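Side-chain contacts in 402AA LONG hypothetical molybdopterin biosynthesis MOEA protein (Pyrococcus horikoshii, PDB 1UZ5), which probably inserts molybdate into adenylylated molybdopterin, releasing AMP and completing the molybdenum cofactor, with magnesium as its own cofactor: residues S235-A238 against L239-A243; K5-P8 against L9-L13; N208-A211 against L212-A215; E27-I30 against E31-L34; Y100-T103 against G104-L107. All blocks are in the same frame, centred on the assembly; numbering follows the deposited sequence.

Contact 1 of 5, residues S235-A238 against L239-A243; sequences SLKA and LIEKA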
loop_
_atom_site.group_PDB
_atom_site.type_symbol
_atom_site.label_atom_id
_atom_site.label_comp_id
_atom_site.label_asym_id
_atom_site.label_seq_id
_atom_site.Cartn_x
_atom_site.Cartn_y
_atom_site.Cartn_z
ATOM N N SER A 235 -13.267 10.167 -34.395
ATOM C CA SER A 235 -13.399 10.510 -32.984
ATOM C C SER A 235 -12.479 9.681 -32.091
ATOM O O SER A 235 -11.739 10.223 -31.274
ATOM C CB SER A 235 -14.849 10.324 -32.530
ATOM O OG SER A 235 -15.010 10.684 -31.168
ATOM N N LEU A 236 -12.528 8.365 -32.255
ATOM C CA LEU A 236 -11.715 7.472 -31.447
ATOM C C LEU A 236 -10.207 7.617 -31.690
ATOM O O LEU A 236 -9.426 7.661 -30.738
ATOM C CB LEU A 236 -12.152 6.026 -31.683
ATOM C CG LEU A 236 -11.544 4.982 -30.751
ATOM C CD1 LEU A 236 -11.806 5.369 -29.305
ATOM C CD2 LEU A 236 -12.142 3.625 -31.054
ATOM N N LYS A 237 -9.798 7.702 -32.953
ATOM C CA LYS A 237 -8.376 7.831 -33.270
ATOM C C LYS A 237 -7.773 9.103 -32.681
ATOM O O LYS A 237 -6.672 9.079 -32.131
ATOM C CB LYS A 237 -8.146 7.827 -34.784
ATOM C CG LYS A 237 -6.671 7.697 -35.164
ATOM C CD LYS A 237 -6.435 7.801 -36.665
ATOM C CE LYS A 237 -6.667 9.220 -37.168
ATOM N NZ LYS A 237 -6.302 9.372 -38.607
ATOM N N ALA A 238 -8.499 10.209 -32.798
ATOM C CA ALA A 238 -8.035 11.491 -32.280
ATOM C C ALA A 238 -7.844 11.471 -30.767
ATOM O O ALA A 238 -6.866 12.015 -30.247
ATOM C CB ALA A 238 -9.016 12.585 -32.657
ATOM N N LEU A 239 -8.782 10.845 -30.062
ATOM C CA LEU A 239 -8.714 10.781 -28.608
ATOM C C LEU A 239 -7.630 9.819 -28.134
ATOM O O LEU A 239 -6.929 10.101 -27.165
ATOM C CB LEU A 239 -10.078 10.382 -28.034
ATOM C CG LEU A 239 -10.337 10.750 -26.571
ATOM C CD1 LEU A 239 -9.997 12.218 -26.339
ATOM C CD2 LEU A 239 -11.799 10.477 -26.226
ATOM N N ILE A 240 -7.491 8.683 -28.813
ATOM C CA ILE A 240 -6.466 7.719 -28.444
ATOM C C ILE A 240 -5.086 8.351 -28.630
ATOM O O ILE A 240 -4.175 8.118 -27.834
ATOM C CB ILE A 240 -6.554 6.439 -29.297
ATOM C CG1 ILE A 240 -7.800 5.641 -28.900
ATOM C CG2 ILE A 240 -5.305 5.594 -29.103
ATOM C CD1 ILE A 240 -7.963 4.334 -29.652
ATOM N N GLU A 241 -4.938 9.154 -29.679
ATOM C CA GLU A 241 -3.668 9.821 -29.935
ATOM C C GLU A 241 -3.310 10.767 -28.794
ATOM O O GLU A 241 -2.154 10.839 -28.385
ATOM C CB GLU A 241 -3.726 10.592 -31.254
ATOM C CG GLU A 241 -3.450 9.732 -32.477
ATOM C CD GLU A 241 -3.658 10.490 -33.770
ATOM O OE1 GLU A 241 -3.140 11.622 -33.885
ATOM O OE2 GLU A 241 -4.335 9.953 -34.672
ATOM N N LYS A 242 -4.303 11.490 -28.282
ATOM C CA LYS A 242 -4.074 12.412 -27.175
ATOM C C LYS A 242 -3.775 11.629 -25.901
ATOM O O LYS A 242 -2.903 11.997 -25.120
ATOM C CB LYS A 242 -5.297 13.305 -26.960
ATOM C CG LYS A 242 -5.613 14.210 -28.139
ATOM C CD LYS A 242 -6.768 15.155 -27.834
ATOM C CE LYS A 242 -7.057 16.062 -29.022
ATOM N NZ LYS A 242 -8.130 17.050 -28.727
ATOM N N ALA A 243 -4.505 10.537 -25.705
ATOM C CA ALA A 243 -4.323 9.688 -24.536
ATOM C C ALA A 243 -2.900 9.139 -24.493
ATOM O O ALA A 243 -2.249 9.158 -23.450
ATOM C CB ALA A 243 -5.329 8.540 -24.567
#
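L236 and I240, one helical turn apart, form the close-packed side of this contact, where the branch carbon CG of L236 lies 3.8 Å from the terminal CD1 of I240 and the side chains run askew. I240 holds CG1 next to its own backbone N (chi1 -71°), which lays this methylene 3.2 Å from the carbonyl O of L236. That same oxygen accepts the I240 backbone N at 2.9 Å with an N-H...O angle of 162°. The pair belongs to the inward face of helix 233-246 in the probable molybdopterin-binding domain, which lies over the parallel strands of a mixed six-stranded sheet. Here L236 meets T188 and A229 from the strands, while I240 fits against I252 and against V267 and L271 of helix 263-271. With only CB left at I240, as in alanine, a gap would probably open toward helix 263-271 and the sheet, and L236 CG would lose its methyl partner. The other side is looser and more exposed: K237, beside E270, and E241 run alongside in one direction, OE2 of E241 resting 3.3 Å from K237 CG, yet K237 NZ stays 4.4 Å from OE2, beyond salt-bridge range.

Contact 2 of 5, residues K5-P8 against L9-L13; sequences KVVP and LEKAL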
loop_
_atom_site.group_PDB
_atom_site.type_symbol
_atom_site.label_atom_id
_atom_site.label_comp_id
_atom_site.label_asym_id
_atom_site.label_seq_id
_atom_site.Cartn_x
_atom_site.Cartn_y
_atom_site.Cartn_z
ATOM N N LYS A 5 -9.524 -13.901 -33.284
ATOM C CA LYS A 5 -8.450 -14.843 -32.853
ATOM C C LYS A 5 -8.340 -14.821 -31.329
ATOM O O LYS A 5 -7.489 -14.131 -30.767
ATOM C CB LYS A 5 -7.113 -14.433 -33.481
ATOM C CG LYS A 5 -6.071 -15.550 -33.597
ATOM C CD LYS A 5 -5.649 -16.109 -32.245
ATOM C CE LYS A 5 -6.198 -17.514 -32.016
ATOM N NZ LYS A 5 -7.687 -17.575 -32.016
ATOM N N VAL A 6 -9.207 -15.582 -30.667
ATOM C CA VAL A 6 -9.225 -15.656 -29.210
ATOM C C VAL A 6 -8.060 -16.464 -28.647
ATOM O O VAL A 6 -7.692 -17.505 -29.190
ATOM C CB VAL A 6 -10.543 -16.274 -28.711
ATOM C CG1 VAL A 6 -10.430 -16.631 -27.242
ATOM C CG2 VAL A 6 -11.686 -15.296 -28.930
ATOM N N VAL A 7 -7.493 -15.976 -27.547
ATOM C CA VAL A 7 -6.365 -16.631 -26.892
ATOM C C VAL A 7 -6.674 -16.855 -25.407
ATOM O O VAL A 7 -7.465 -16.121 -24.815
ATOM C CB VAL A 7 -5.089 -15.762 -27.022
ATOM C CG1 VAL A 7 -5.149 -14.592 -26.054
ATOM C CG2 VAL A 7 -3.858 -16.603 -26.786
ATOM N N PRO A 8 -6.069 -17.885 -24.790
ATOM C CA PRO A 8 -6.320 -18.153 -23.369
ATOM C C PRO A 8 -5.911 -16.981 -22.476
ATOM O O PRO A 8 -5.078 -16.160 -22.856
ATOM C CB PRO A 8 -5.477 -19.394 -23.101
ATOM C CG PRO A 8 -5.524 -20.112 -24.409
ATOM C CD PRO A 8 -5.303 -18.989 -25.396
ATOM N N LEU A 9 -6.507 -16.913 -21.291
ATOM C CA LEU A 9 -6.199 -15.849 -20.346
ATOM C C LEU A 9 -4.711 -15.851 -20.025
ATOM O O LEU A 9 -4.056 -14.807 -20.051
ATOM C CB LEU A 9 -7.005 -16.039 -19.057
ATOM C CG LEU A 9 -6.741 -15.051 -17.912
ATOM C CD1 LEU A 9 -6.976 -13.626 -18.387
ATOM C CD2 LEU A 9 -7.652 -15.378 -16.739
ATOM N N GLU A 10 -4.178 -17.032 -19.734
ATOM C CA GLU A 10 -2.768 -17.167 -19.399
ATOM C C GLU A 10 -1.876 -16.461 -20.411
ATOM O O GLU A 10 -0.885 -15.829 -20.041
ATOM C CB GLU A 10 -2.383 -18.643 -19.313
ATOM C CG GLU A 10 -0.916 -18.874 -18.996
ATOM C CD GLU A 10 -0.466 -18.121 -17.759
ATOM O OE1 GLU A 10 -1.097 -18.299 -16.694
ATOM O OE2 GLU A 10 0.517 -17.355 -17.851
ATOM N N LYS A 11 -2.224 -16.562 -21.690
ATOM C CA LYS A 11 -1.427 -15.910 -22.719
ATOM C C LYS A 11 -1.547 -14.403 -22.578
ATOM O O LYS A 11 -0.547 -13.685 -22.624
ATOM C CB LYS A 11 -1.883 -16.331 -24.116
ATOM C CG LYS A 11 -1.140 -15.612 -25.237
ATOM C CD LYS A 11 0.361 -15.871 -25.167
ATOM C CE LYS A 11 1.119 -15.044 -26.194
ATOM N NZ LYS A 11 0.681 -15.343 -27.584
ATOM N N ALA A 12 -2.777 -13.927 -22.412
ATOM C CA ALA A 12 -3.023 -12.497 -22.256
ATOM C C ALA A 12 -2.269 -11.987 -21.029
ATOM O O ALA A 12 -1.759 -10.867 -21.027
ATOM C CB ALA A 12 -4.512 -12.233 -22.107
ATOM N N LEU A 13 -2.197 -12.818 -19.991
ATOM C CA LEU A 13 -1.490 -12.442 -18.771
ATOM C C LEU A 13 0.008 -12.362 -19.037
ATOM O O LEU A 13 0.682 -11.440 -18.575
ATOM C CB LEU A 13 -1.770 -13.448 -17.654
ATOM C CG LEU A 13 -3.194 -13.447 -17.097
ATOM C CD1 LEU A 13 -3.349 -14.537 -16.049
ATOM C CD2 LEU A 13 -3.494 -12.083 -16.495
#
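The start of helix 9-18, the first helix of the modelled chain, has a proline at its N-cap position: V7 and P8 lead in from an extended segment and touch K11 and A12 in the first turn. P8 occupies the cap without a polar side chain to close the turn, and it is its carbonyl O that opens the helical bonding pattern. This oxygen accepts the backbone N of A12 at 3.2 Å along a fairly straight path, with an N-H...O angle of 165° and the donor in the carbonyl plane. The backbone N of K11 approaches the same oxygen, but its strongly bent geometry makes that bond weak. One acceptor thus takes a full i to i+4 bond and a lesser i to i+3 one. The side-chain part of the contact is apolar and falls to the residue before the proline. V7 lies just ahead of the cap and is itself tied through its backbone to G278 and A280, which anchors the incoming segment, while A12 rests on I279 from the same loop. The valine and K11 side chains meet at about a right angle. V7 sets CG1 between its backbone N and carbonyl carbon (chi1 76°) and turns the other methyl to the lysine, where the fit is tight: CG2 of V7 lies 3.3 Å from both CB and CG of K11.

Contact 3 of 5, residues N208-A211 against L212-A215; sequences NGRA and LCDA. With SO4 (sulfate ion), chain D.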
loop_
_atom_site.group_PDB
_atom_site.type_symbol
_atom_site.label_atom_id
_atom_site.label_comp_id
_atom_site.label_asym_id
_atom_site.label_seq_id
_atom_site.Cartn_x
_atom_site.Cartn_y
_atom_site.Cartn_z
ATOM N N ASN A 208 -18.015 4.231 -16.330
ATOM C CA ASN A 208 -16.712 3.569 -16.311
ATOM C C ASN A 208 -15.505 4.504 -16.286
ATOM O O ASN A 208 -14.481 4.176 -15.694
ATOM C CB ASN A 208 -16.575 2.619 -17.501
ATOM C CG ASN A 208 -17.549 1.461 -17.437
ATOM O OD1 ASN A 208 -17.810 0.913 -16.370
ATOM N ND2 ASN A 208 -18.079 1.073 -18.585
ATOM N N GLY A 209 -15.624 5.653 -16.939
ATOM C CA GLY A 209 -14.525 6.602 -16.972
ATOM C C GLY A 209 -14.141 7.034 -15.568
ATOM O O GLY A 209 -12.979 6.944 -15.176
ATOM N N ARG A 210 -15.134 7.500 -14.816
ATOM C CA ARG A 210 -14.950 7.955 -13.441
ATOM C C ARG A 210 -14.520 6.788 -12.570
ATOM O O ARG A 210 -13.633 6.925 -11.722
ATOM C CB ARG A 210 -16.264 8.534 -12.908
ATOM C CG ARG A 210 -16.194 9.172 -11.523
ATOM C CD ARG A 210 -15.426 10.486 -11.560
ATOM N NE ARG A 210 -14.000 10.310 -11.303
ATOM C CZ ARG A 210 -13.041 10.976 -11.941
ATOM N NH1 ARG A 210 -13.353 11.856 -12.888
ATOM N NH2 ARG A 210 -11.771 10.784 -11.610
ATOM N N ALA A 211 -15.151 5.636 -12.774
ATOM C CA ALA A 211 -14.811 4.457 -11.990
ATOM C C ALA A 211 -13.348 4.052 -12.188
ATOM O O ALA A 211 -12.633 3.794 -11.218
ATOM C CB ALA A 211 -15.727 3.297 -12.362
ATOM N N LEU A 212 -12.911 3.994 -13.445
ATOM C CA LEU A 212 -11.540 3.617 -13.766
ATOM C C LEU A 212 -10.535 4.621 -13.207
ATOM O O LEU A 212 -9.584 4.245 -12.536
ATOM C CB LEU A 212 -11.357 3.492 -15.289
ATOM C CG LEU A 212 -11.980 2.248 -15.941
ATOM C CD1 LEU A 212 -11.961 2.383 -17.455
ATOM C CD2 LEU A 212 -11.214 1.004 -15.504
ATOM N N CYS A 213 -10.752 5.897 -13.485
ATOM C CA CYS A 213 -9.849 6.925 -13.002
ATOM C C CYS A 213 -9.668 6.893 -11.498
ATOM O O CYS A 213 -8.544 6.992 -11.011
ATOM C CB CYS A 213 -10.346 8.303 -13.415
ATOM S SG CYS A 213 -10.141 8.605 -15.162
ATOM N N ASP A 214 -10.766 6.749 -10.761
ATOM C CA ASP A 214 -10.665 6.738 -9.316
ATOM C C ASP A 214 -10.129 5.443 -8.736
ATOM O O ASP A 214 -9.481 5.467 -7.693
ATOM C CB ASP A 214 -12.001 7.120 -8.678
ATOM C CG ASP A 214 -12.299 8.604 -8.820
ATOM O OD1 ASP A 214 -11.355 9.371 -9.116
ATOM O OD2 ASP A 214 -13.459 9.013 -8.626
ATOM N N ALA A 215 -10.379 4.318 -9.397
ATOM C CA ALA A 215 -9.845 3.056 -8.897
ATOM C C ALA A 215 -8.324 3.148 -9.068
ATOM O O ALA A 215 -7.553 2.735 -8.201
ATOM C CB ALA A 215 -10.400 1.882 -9.693
HETATM S S SO4 D . -10.054 13.534 -13.947
HETATM O O1 SO4 D . -9.696 12.161 -13.180
HETATM O O2 SO4 D . -9.131 13.582 -15.068
HETATM O O3 SO4 D . -11.314 13.524 -14.312
HETATM O O4 SO4 D . -9.691 14.550 -12.999
#
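Near the start of helix 208-219, in the probable molybdopterin-binding domain, an i to i+4 salt bridge joins R210 and D214. R210 grips the carboxylate side-on with two nitrogens, NE reaching OD2 at 3.0 Å and NH2 reaching OD1 at 2.9 Å. The two flat groups are not coplanar: their planes stand 42° apart, and both oxygens are met from above the carboxylate plane. OD1 also takes a weak hydrogen bond from N217 ND2. The arginine chain bends at chi2 and chi3 (71° and -91°), which turns the guanidinium along the helix toward D214, one turn on. Its other nitrogen edge holds a sulfate, probably from the crystallisation liquor, with NH1 bonded to O3 at 3.0 Å and NH2 to O1 at 2.9 Å, both nearly straight. NH2 therefore serves two anions at once, and F225 N adds a further bond to the sulfate. CB of C213 packs obliquely against the guanidinium, 3.4 Å from NH2. Replacing D214 by alanine would remove both carboxylate bonds, and NE would probably lose its mate, with the guanidinium held less firmly on that side. The helix start is held by D206, which accepts the backbone N of G209 and of R210. On the buried side L212 packs between V185 and V251 of the sheet and C307 and F311 of helix 304-322, while N208 reaches G302 through ND2.

Contact 4 of 5, residues E27-I30 against E31-L34; sequences EVPI and EKGL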
loop_
_atom_site.group_PDB
_atom_site.type_symbol
_atom_site.label_atom_id
_atom_site.label_comp_id
_atom_site.label_asym_id
_atom_site.label_seq_id
_atom_site.Cartn_x
_atom_site.Cartn_y
_atom_site.Cartn_z
ATOM N N GLU A 27 11.580 12.438 -4.803
ATOM C CA GLU A 27 11.693 12.595 -3.364
ATOM C C GLU A 27 10.690 13.626 -2.903
ATOM O O GLU A 27 10.569 14.698 -3.488
ATOM C CB GLU A 27 13.102 13.034 -2.959
ATOM C CG GLU A 27 14.175 11.989 -3.205
ATOM C CD GLU A 27 15.437 12.261 -2.411
ATOM O OE1 GLU A 27 15.971 13.387 -2.505
ATOM O OE2 GLU A 27 15.893 11.348 -1.693
ATOM N N VAL A 28 9.960 13.291 -1.852
ATOM C CA VAL A 28 8.973 14.208 -1.305
ATOM C C VAL A 28 9.270 14.380 0.176
ATOM O O VAL A 28 9.817 13.475 0.804
ATOM C CB VAL A 28 7.552 13.640 -1.449
ATOM C CG1 VAL A 28 7.192 13.488 -2.929
ATOM C CG2 VAL A 28 7.466 12.295 -0.735
ATOM N N PRO A 29 8.927 15.544 0.747
ATOM C CA PRO A 29 9.168 15.786 2.172
ATOM C C PRO A 29 8.380 14.722 2.929
ATOM O O PRO A 29 7.412 14.177 2.396
ATOM C CB PRO A 29 8.588 17.180 2.394
ATOM C CG PRO A 29 8.698 17.822 1.041
ATOM C CD PRO A 29 8.299 16.714 0.110
ATOM N N ILE A 30 8.777 14.425 4.161
ATOM C CA ILE A 30 8.082 13.405 4.934
ATOM C C ILE A 30 6.613 13.752 5.186
ATOM O O ILE A 30 5.772 12.861 5.280
ATOM C CB ILE A 30 8.800 13.144 6.290
ATOM C CG1 ILE A 30 8.139 11.970 7.008
ATOM C CG2 ILE A 30 8.759 14.387 7.162
ATOM C CD1 ILE A 30 8.118 10.683 6.190
ATOM N N GLU A 31 6.304 15.042 5.293
ATOM C CA GLU A 31 4.924 15.470 5.526
ATOM C C GLU A 31 4.040 15.336 4.276
ATOM O O GLU A 31 2.846 15.632 4.321
ATOM C CB GLU A 31 4.880 16.920 6.028
ATOM C CG GLU A 31 5.466 17.936 5.071
ATOM C CD GLU A 31 6.965 18.109 5.242
ATOM O OE1 GLU A 31 7.671 17.107 5.502
ATOM O OE2 GLU A 31 7.439 19.255 5.102
ATOM N N LYS A 32 4.629 14.896 3.167
ATOM C CA LYS A 32 3.891 14.701 1.918
ATOM C C LYS A 32 4.000 13.242 1.496
ATOM O O LYS A 32 3.652 12.882 0.378
ATOM C CB LYS A 32 4.460 15.582 0.797
ATOM C CG LYS A 32 4.335 17.080 1.027
ATOM C CD LYS A 32 2.879 17.505 1.181
ATOM C CE LYS A 32 2.770 18.998 1.471
ATOM N NZ LYS A 32 1.362 19.421 1.715
ATOM N N GLY A 33 4.496 12.402 2.396
ATOM C CA GLY A 33 4.640 10.996 2.068
ATOM C C GLY A 33 3.384 10.167 2.268
ATOM O O GLY A 33 3.245 9.097 1.670
ATOM N N LEU A 34 2.464 10.656 3.095
ATOM C CA LEU A 34 1.241 9.916 3.381
ATOM C C LEU A 34 0.527 9.490 2.098
ATOM O O LEU A 34 0.231 10.319 1.252
ATOM C CB LEU A 34 0.295 10.760 4.246
ATOM C CG LEU A 34 -0.997 10.042 4.655
ATOM C CD1 LEU A 34 -0.655 8.835 5.514
ATOM C CD2 LEU A 34 -1.918 10.994 5.408
HETATM O O HOH W 1 2.940 12.601 5.391
#
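P29 and E31 make the nearest side-chain approach across this turn: OE1 of the glutamate stands 3.2 Å from the proline CB. E31 places CG between its backbone N and carbonyl carbon (chi1 61°) and bends again at chi2, which folds the carboxylate back over the preceding residues instead of sending it outward. The same OE1 also comes 3.4 Å from the methyl CG2 of I30. On another side of the proline, its CD lies 4.1 Å from CB of K32, a looser touch between side chains that pass at a slant. V28 contributes a methyl, CG2, which rests 4.0 Å from the carbonyl O of K32 and close to the alpha carbon of G33. Behind these side chains, two successive i to i+3 backbone bonds set the turn. K32 N donates to P29 O at 3.0 Å, and G33 N donates to I30 O at 3.2 Å, each donor standing above the plane of its carbonyl and not on a lone pair. I30 O has a second partner, a water that donates to it at 2.8 Å and in turn accepts L34 N, so that a bridged link carries the fastening one residue further along the chain. This is a single short 3-10 turn, and it redirects the chain as it leaves the strand. That strand, 25-29, pairs antiparallel with 174-178: V28 is bonded through its backbone to V175 and packs on V175 and V177, and just past the strand end I30 bonds to N173, while the loop from 31 onward leads away toward strand 42-43.

Contact 5 of 5, residues Y100-T103 against G104-L107; sequences YIST and GAML. With SO4 (sulfate ion), chain B.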
loop_
_atom_site.group_PDB
_atom_site.type_symbol
_atom_site.label_atom_id
_atom_site.label_comp_id
_atom_site.label_asym_id
_atom_site.label_seq_id
_atom_site.Cartn_x
_atom_site.Cartn_y
_atom_site.Cartn_z
ATOM N N TYR A 100 21.660 12.502 39.989
ATOM C CA TYR A 100 20.220 12.369 39.914
ATOM C C TYR A 100 19.914 12.369 38.414
ATOM O O TYR A 100 20.575 13.063 37.639
ATOM C CB TYR A 100 19.499 13.554 40.553
ATOM C CG TYR A 100 18.011 13.450 40.337
ATOM C CD1 TYR A 100 17.260 12.498 41.021
ATOM C CD2 TYR A 100 17.373 14.218 39.363
ATOM C CE1 TYR A 100 15.915 12.301 40.737
ATOM C CE2 TYR A 100 16.022 14.029 39.070
ATOM C CZ TYR A 100 15.303 13.067 39.758
ATOM O OH TYR A 100 13.978 12.849 39.456
ATOM N N ILE A 101 18.927 11.591 38.001
ATOM C CA ILE A 101 18.575 11.546 36.590
ATOM C C ILE A 101 17.083 11.281 36.466
ATOM O O ILE A 101 16.524 10.514 37.243
ATOM C CB ILE A 101 19.372 10.440 35.851
ATOM C CG1 ILE A 101 19.106 10.511 34.347
ATOM C CG2 ILE A 101 18.987 9.057 36.387
ATOM C CD1 ILE A 101 20.083 9.688 33.527
ATOM N N SER A 102 16.432 11.937 35.511
ATOM C CA SER A 102 15.002 11.728 35.326
ATOM C C SER A 102 14.753 10.760 34.178
ATOM O O SER A 102 15.612 10.554 33.315
ATOM C CB SER A 102 14.288 13.062 35.071
ATOM O OG SER A 102 14.832 13.729 33.958
ATOM N N THR A 103 13.573 10.150 34.180
ATOM C CA THR A 103 13.213 9.196 33.145
ATOM C C THR A 103 13.446 9.784 31.760
ATOM O O THR A 103 13.125 10.943 31.515
ATOM C CB THR A 103 11.734 8.789 33.265
ATOM O OG1 THR A 103 11.490 8.271 34.577
ATOM C CG2 THR A 103 11.387 7.723 32.238
ATOM N N GLY A 104 14.020 8.978 30.868
ATOM C CA GLY A 104 14.269 9.414 29.503
ATOM C C GLY A 104 15.572 10.154 29.270
ATOM O O GLY A 104 16.033 10.268 28.132
ATOM N N ALA A 105 16.173 10.651 30.344
ATOM C CA ALA A 105 17.420 11.406 30.237
ATOM C C ALA A 105 18.640 10.523 29.947
ATOM O O ALA A 105 18.639 9.323 30.235
ATOM C CB ALA A 105 17.631 12.215 31.510
ATOM N N MET A 106 19.676 11.132 29.378
ATOM C CA MET A 106 20.903 10.426 29.020
ATOM C C MET A 106 21.835 10.193 30.214
ATOM O O MET A 106 22.108 11.109 30.982
ATOM C CB MET A 106 21.649 11.222 27.955
ATOM C CG MET A 106 22.907 10.562 27.433
ATOM S SD MET A 106 23.567 11.468 26.022
ATOM C CE MET A 106 25.294 10.869 25.976
ATOM N N LEU A 107 22.339 8.973 30.365
ATOM C CA LEU A 107 23.243 8.699 31.482
ATOM C C LEU A 107 24.563 9.422 31.319
ATOM O O LEU A 107 25.104 9.515 30.220
ATOM C CB LEU A 107 23.527 7.197 31.614
ATOM C CG LEU A 107 22.517 6.338 32.385
ATOM C CD1 LEU A 107 21.134 6.414 31.754
ATOM C CD2 LEU A 107 23.019 4.901 32.405
HETATM S S SO4 B . 12.600 16.583 33.230
HETATM O O1 SO4 B . 12.332 15.966 34.710
HETATM O O2 SO4 B . 11.472 16.140 32.433
HETATM O O3 SO4 B . 12.699 17.883 33.298
HETATM O O4 SO4 B . 13.782 15.892 32.794
#
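G104 is the oddity where S102 and A105 close a tight turn: its backbone takes a positive phi of 86°, and a beta carbon there would collide with T103 O, so glycine suits these backbone angles. The closing bond runs from A105 N to S102 O at 3.0 Å, with an N-H...O angle of 158°. This is a type II beta turn, with T103 and G104 at its two corners, and it follows directly on strand 97-101 of a mixed sheet. Just before the turn, I101 is the strand's last residue and points toward the returning chain. With CG1 anti to the backbone N (chi1 -174°) its long branch reaches over to that chain: CG1 meets CB of A105 at 3.6 Å, and CD1 lies 3.5 Å from the carbonyl O of M106 and 3.9 Å from CD1 of L107. The apolar cluster continues into the sheet, where V83 takes both I101 and A105, and V114 takes I101 and L107. The turn's other partners are polar. D57 OD1 accepts the backbone N of T103, and R53 NE donates to the carbonyl O of G104. S102 holds OG between its backbone N and carbonyl carbon, and this hydroxyl donates to O4 of a sulfate, probably from the crystallisation liquor, at 2.7 Å; the same ion is also bonded by A85 N.

How the contacts relate
Contacts 1 and 3, centres 18 Å apart, both fall in the probable molybdopterin-binding region and are helical i to i+4 pairings, on opposite faces of one sheet. Contact 3 has the most buried residues, and its salt bridge also serves an anion, whereas the charges of contact 1 stay apart. Contacts 2, 4 and 5 occur where regular structure begins or ends: proline carbonyls open the bonding in contacts 2 and 4, while glycine permits the turn of contact 5. L236, I240, L212, I101 and A105 go inward; E241, R210, P8, K11, P29 and E31 are exposed. Contacts 3 and 5 each meet a sulfate, 56 Å apart between centres, on opposite sides of the chain's centre.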